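Local coordinates for probable transcriptional regulatory protein, Rv1404 (Mycobacterium tuberculosis, PDB 2NYX), which probably binds DNA as a transcriptional regulator of the MarR family, through a winged helix-turn-helix domain, at residues G85-D90 / T106-D111; P46-L51 / D111-V116. One frame throughout, in Å; residues are numbered along the deposited sequence.

In the fold
Both contacts pack helix 107-128 against other parts of the MarR-type fold: the turn before the wing in contact 1, helix 45-57 in contact 2. They follow one another along that helix, sharing D111, with centres about 9 Å apart. Contact 1 (85-90 with 106-111) lies toward the surface, about 16 Å from the centre of the chain. It mixes a backbone hydrogen bond with polar and charged side chains at the first turn of the helix. Contact 2 (46-51 with 111-116) is buried, about 7 Å from that centre, and wholly apolar across the interface. L88 and I89 of contact 1 touch V112, T50 and L51 of contact 2, joining the two into one apolar layer.

Contact 1. Residues G85-D90 / T106-D111; sequences GAELID and TKRGRD
A Schellman motif ends helix 73-85, with E87 (positive phi, 58°) as its C-prime residue, and the turn it makes before wing strand 89-92 meets T106, R108 and G109 at the start of helix 107-128. Here T106 N donates a hydrogen bond to L88 O (3.2 Å), nearly straight at the hydrogen (163°) but with the nitrogen above the carbonyl plane. T106 sits at the N-cap position, although its side chain makes no capping bond; it crosses D90 at about a right angle, with T106 OG1 3.5 Å from D90 OD2. One turn into the helix, G109 brings its CA to 3.7 Å from L88 O, a close approach of backbone to backbone. R108 leaves with CG anti to its backbone N (chi1 160°), where CG meets L88 CD2 at 3.5 Å. Its chain then bends back over the turn, and R108 NH2 comes to 2.9 Å from A86 O. E87 CB lies over one guanidinium face, offset toward the rim, while E87 OE2 stays 4.4 Å from R108 NH2, well out of the guanidinium plane. The attraction between these charges is therefore probably diffuse, and the one hydrogen bond the geometry settles between the segments is that of T106 N to L88 O, with R108 CG packed on L88 CD2 beside it.

Contact 2. Residues P46-L51 / D111-V116; sequences PQFRTL and DVVRQV
Aromatic-aliphatic packing comes first: F48 of helix 45-57 and V116 of helix 107-128 reach toward each other tip to tip, F48 CZ lying 3.2 Å from V116 CG1. F48 has CG anti to its backbone N (chi1 -174°), and from there the ring extends to helix 107-128. V112 CG1 approaches the ring edge near its plane, 4.1 Å from F48 CE1, and the same CE1 lies 4.0 Å from V113 CA, where the ring reaches the helix backbone. Aliphatic contacts make up the rest: L51 CB rests against V113 CG2 at 3.5 Å, and L51 CD1 meets V112 CG1 at 3.8 Å, the two side chains crossing obliquely. No hydrogen bond crosses the contact; each helix keeps its own, and in helix 45-57 T50 N and T50 OG1 reach P46 O from opposite faces of its plane. The short axis segments cross at -106°, 10.3 Å apart, and I36 of helix 26-39 touches both F48 and V116. On the dimer side, V113 also packs on R26 of the second subunit. The fit of buried apolar surfaces thus joins helix 45-57 to the long helix 107-128 that follows the wing, in the core of the MarR-type fold.

Contact 1. Residues G85-D90 / T106-D111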
# COMPACT_ATOMS: atom_id res chain seq x y z
N GLY B 85 -16.87 8.44 -12.22
CA GLY B 85 -17.56 7.45 -13.04
C GLY B 85 -18.07 6.27 -12.24
O GLY B 85 -19.09 5.70 -12.58
N ALA B 86 -17.36 5.90 -11.18
CA ALA B 86 -17.74 4.77 -10.34
C ALA B 86 -18.57 5.17 -9.11
O ALA B 86 -18.73 4.39 -8.19
CB ALA B 86 -16.50 3.99 -9.93
N GLU B 87 -19.11 6.39 -9.13
CA GLU B 87 -19.99 6.94 -8.07
C GLU B 87 -19.36 6.99 -6.68
O GLU B 87 -20.07 6.96 -5.69
CB GLU B 87 -21.34 6.21 -7.99
CG GLU B 87 -22.37 6.60 -9.02
CD GLU B 87 -22.30 5.72 -10.25
OE1 GLU B 87 -23.32 5.05 -10.57
OE2 GLU B 87 -21.24 5.70 -10.91
N LEU B 88 -18.04 7.08 -6.61
CA LEU B 88 -17.36 7.17 -5.32
C LEU B 88 -17.01 8.62 -4.95
O LEU B 88 -16.74 8.93 -3.79
CB LEU B 88 -16.13 6.25 -5.30
CG LEU B 88 -16.40 4.77 -5.61
CD1 LEU B 88 -15.16 4.05 -6.09
CD2 LEU B 88 -16.98 4.05 -4.43
N ILE B 89 -17.04 9.50 -5.96
CA ILE B 89 -16.70 10.92 -5.80
C ILE B 89 -17.68 11.82 -6.57
O ILE B 89 -18.05 11.53 -7.71
CB ILE B 89 -15.23 11.20 -6.24
CG1 ILE B 89 -14.26 10.59 -5.23
CG2 ILE B 89 -14.96 12.69 -6.37
CD1 ILE B 89 -12.82 10.66 -5.64
N ASP B 90 -18.12 12.89 -5.91
CA ASP B 90 -18.88 13.97 -6.52
C ASP B 90 -17.98 15.19 -6.76
O ASP B 90 -17.08 15.47 -5.97
CB ASP B 90 -20.01 14.39 -5.60
CG ASP B 90 -21.30 13.62 -5.85
OD1 ASP B 90 -21.54 13.17 -7.00
OD2 ASP B 90 -22.11 13.49 -4.89
N THR B 106 -18.72 10.53 -1.92
CA THR B 106 -20.08 10.10 -2.04
C THR B 106 -20.38 9.14 -0.88
O THR B 106 -19.46 8.64 -0.25
CB THR B 106 -20.20 9.44 -3.40
OG1 THR B 106 -21.02 10.25 -4.26
CG2 THR B 106 -20.77 8.07 -3.30
N LYS B 107 -21.65 8.90 -0.59
CA LYS B 107 -22.02 7.97 0.49
C LYS B 107 -21.34 6.61 0.31
O LYS B 107 -20.74 6.06 1.24
CB LYS B 107 -23.54 7.78 0.56
CG LYS B 107 -24.09 7.58 1.98
CD LYS B 107 -23.33 6.52 2.80
CE LYS B 107 -23.35 6.83 4.32
NZ LYS B 107 -22.64 8.10 4.72
N ARG B 108 -21.43 6.08 -0.91
CA ARG B 108 -20.82 4.83 -1.31
C ARG B 108 -19.31 4.91 -1.17
O ARG B 108 -18.69 3.95 -0.72
CB ARG B 108 -21.23 4.51 -2.75
CG ARG B 108 -20.35 3.54 -3.48
CD ARG B 108 -21.19 2.61 -4.32
NE ARG B 108 -20.69 2.50 -5.68
CZ ARG B 108 -21.45 2.56 -6.77
NH1 ARG B 108 -22.77 2.73 -6.66
NH2 ARG B 108 -20.89 2.45 -7.98
N GLY B 109 -18.73 6.05 -1.53
CA GLY B 109 -17.33 6.33 -1.26
C GLY B 109 -16.97 6.14 0.21
O GLY B 109 -15.98 5.48 0.52
N ARG B 110 -17.77 6.71 1.10
CA ARG B 110 -17.51 6.64 2.55
C ARG B 110 -17.65 5.22 3.07
O ARG B 110 -16.89 4.80 3.96
CB ARG B 110 -18.41 7.59 3.34
CG ARG B 110 -18.60 8.96 2.70
CD ARG B 110 -19.45 9.91 3.55
NE ARG B 110 -18.59 10.92 4.16
CZ ARG B 110 -18.56 12.20 3.80
NH1 ARG B 110 -19.37 12.68 2.86
NH2 ARG B 110 -17.72 13.03 4.41
N ASP B 111 -18.62 4.48 2.53
CA ASP B 111 -18.80 3.07 2.86
C ASP B 111 -17.59 2.23 2.46
O ASP B 111 -17.14 1.40 3.24
CB ASP B 111 -20.05 2.51 2.19
CG ASP B 111 -21.33 3.08 2.78
OD1 ASP B 111 -21.33 3.41 4.00
OD2 ASP B 111 -22.33 3.19 2.03

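Contact 2. Residues P46-L51 / D111-V116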
# COMPACT_ATOMS: atom_id res chain seq x y z
N PRO B 46 -3.55 3.85 -5.44
CA PRO B 46 -3.69 5.32 -5.54
C PRO B 46 -5.14 5.80 -5.46
O PRO B 46 -5.45 6.78 -4.77
CB PRO B 46 -3.09 5.63 -6.92
CG PRO B 46 -2.10 4.50 -7.15
CD PRO B 46 -2.78 3.30 -6.57
N GLN B 47 -6.04 5.11 -6.14
CA GLN B 47 -7.46 5.41 -6.05
C GLN B 47 -7.95 5.34 -4.61
O GLN B 47 -8.61 6.26 -4.13
CB GLN B 47 -8.26 4.47 -6.96
CG GLN B 47 -8.18 4.87 -8.42
CD GLN B 47 -8.69 3.80 -9.36
OE1 GLN B 47 -9.28 2.80 -8.94
NE2 GLN B 47 -8.47 4.01 -10.66
N PHE B 48 -7.61 4.27 -3.90
CA PHE B 48 -8.08 4.14 -2.53
C PHE B 48 -7.53 5.24 -1.61
O PHE B 48 -8.25 5.75 -0.75
CB PHE B 48 -7.82 2.76 -1.94
CG PHE B 48 -8.42 2.58 -0.59
CD1 PHE B 48 -9.80 2.44 -0.45
CD2 PHE B 48 -7.64 2.64 0.56
CE1 PHE B 48 -10.37 2.31 0.81
CE2 PHE B 48 -8.20 2.52 1.82
CZ PHE B 48 -9.57 2.35 1.94
N ARG B 49 -6.26 5.60 -1.79
CA ARG B 49 -5.65 6.69 -1.03
C ARG B 49 -6.41 8.02 -1.24
O ARG B 49 -6.68 8.74 -0.28
CB ARG B 49 -4.16 6.81 -1.37
CG ARG B 49 -3.42 7.90 -0.61
CD ARG B 49 -3.53 7.70 0.90
NE ARG B 49 -3.12 8.88 1.66
CZ ARG B 49 -3.14 8.94 2.99
NH1 ARG B 49 -3.52 7.89 3.70
NH2 ARG B 49 -2.76 10.04 3.61
N THR B 50 -6.75 8.31 -2.49
CA THR B 50 -7.61 9.46 -2.84
C THR B 50 -8.85 9.51 -1.95
O THR B 50 -9.22 10.57 -1.45
CB THR B 50 -8.05 9.39 -4.32
OG1 THR B 50 -6.90 9.41 -5.15
CG2 THR B 50 -8.93 10.57 -4.70
N LEU B 51 -9.49 8.36 -1.77
CA LEU B 51 -10.71 8.31 -0.97
C LEU B 51 -10.44 8.62 0.50
O LEU B 51 -11.21 9.34 1.13
CB LEU B 51 -11.42 6.96 -1.11
CG LEU B 51 -11.85 6.48 -2.50
CD1 LEU B 51 -12.58 5.18 -2.38
CD2 LEU B 51 -12.72 7.50 -3.17
N ASP B 111 -18.62 4.48 2.53
CA ASP B 111 -18.80 3.07 2.86
C ASP B 111 -17.59 2.23 2.46
O ASP B 111 -17.14 1.40 3.24
CB ASP B 111 -20.05 2.51 2.19
CG ASP B 111 -21.33 3.08 2.78
OD1 ASP B 111 -21.33 3.41 4.00
OD2 ASP B 111 -22.33 3.19 2.03
N VAL B 112 -17.08 2.46 1.26
CA VAL B 112 -15.87 1.80 0.79
C VAL B 112 -14.71 2.00 1.77
O VAL B 112 -14.11 1.02 2.23
CB VAL B 112 -15.51 2.23 -0.65
CG1 VAL B 112 -14.05 1.94 -0.98
CG2 VAL B 112 -16.41 1.52 -1.63
N VAL B 113 -14.42 3.25 2.11
CA VAL B 113 -13.37 3.59 3.06
C VAL B 113 -13.62 2.93 4.42
O VAL B 113 -12.71 2.38 5.02
CB VAL B 113 -13.22 5.13 3.24
CG1 VAL B 113 -12.25 5.46 4.39
CG2 VAL B 113 -12.72 5.79 1.96
N ARG B 114 -14.86 2.99 4.90
CA ARG B 114 -15.23 2.41 6.19
C ARG B 114 -15.10 0.89 6.20
O ARG B 114 -14.58 0.32 7.15
CB ARG B 114 -16.64 2.84 6.58
CG ARG B 114 -17.16 2.27 7.89
CD ARG B 114 -18.52 2.90 8.27
NE ARG B 114 -19.46 1.97 8.92
CZ ARG B 114 -19.26 1.37 10.10
NH1 ARG B 114 -18.13 1.55 10.79
NH2 ARG B 114 -20.20 0.56 10.59
N GLN B 115 -15.56 0.25 5.13
CA GLN B 115 -15.51 -1.21 4.97
C GLN B 115 -14.09 -1.79 4.90
O GLN B 115 -13.77 -2.74 5.60
CB GLN B 115 -16.29 -1.63 3.73
CG GLN B 115 -17.77 -1.74 3.95
CD GLN B 115 -18.48 -2.31 2.73
OE1 GLN B 115 -18.86 -3.49 2.72
NE2 GLN B 115 -18.64 -1.49 1.69
N VAL B 116 -13.26 -1.20 4.05
CA VAL B 116 -11.86 -1.55 3.92
C VAL B 116 -11.15 -1.38 5.26
O VAL B 116 -10.36 -2.24 5.68
CB VAL B 116 -11.19 -0.69 2.81
CG1 VAL B 116 -9.68 -0.74 2.89
CG2 VAL B 116 -11.67 -1.13 1.43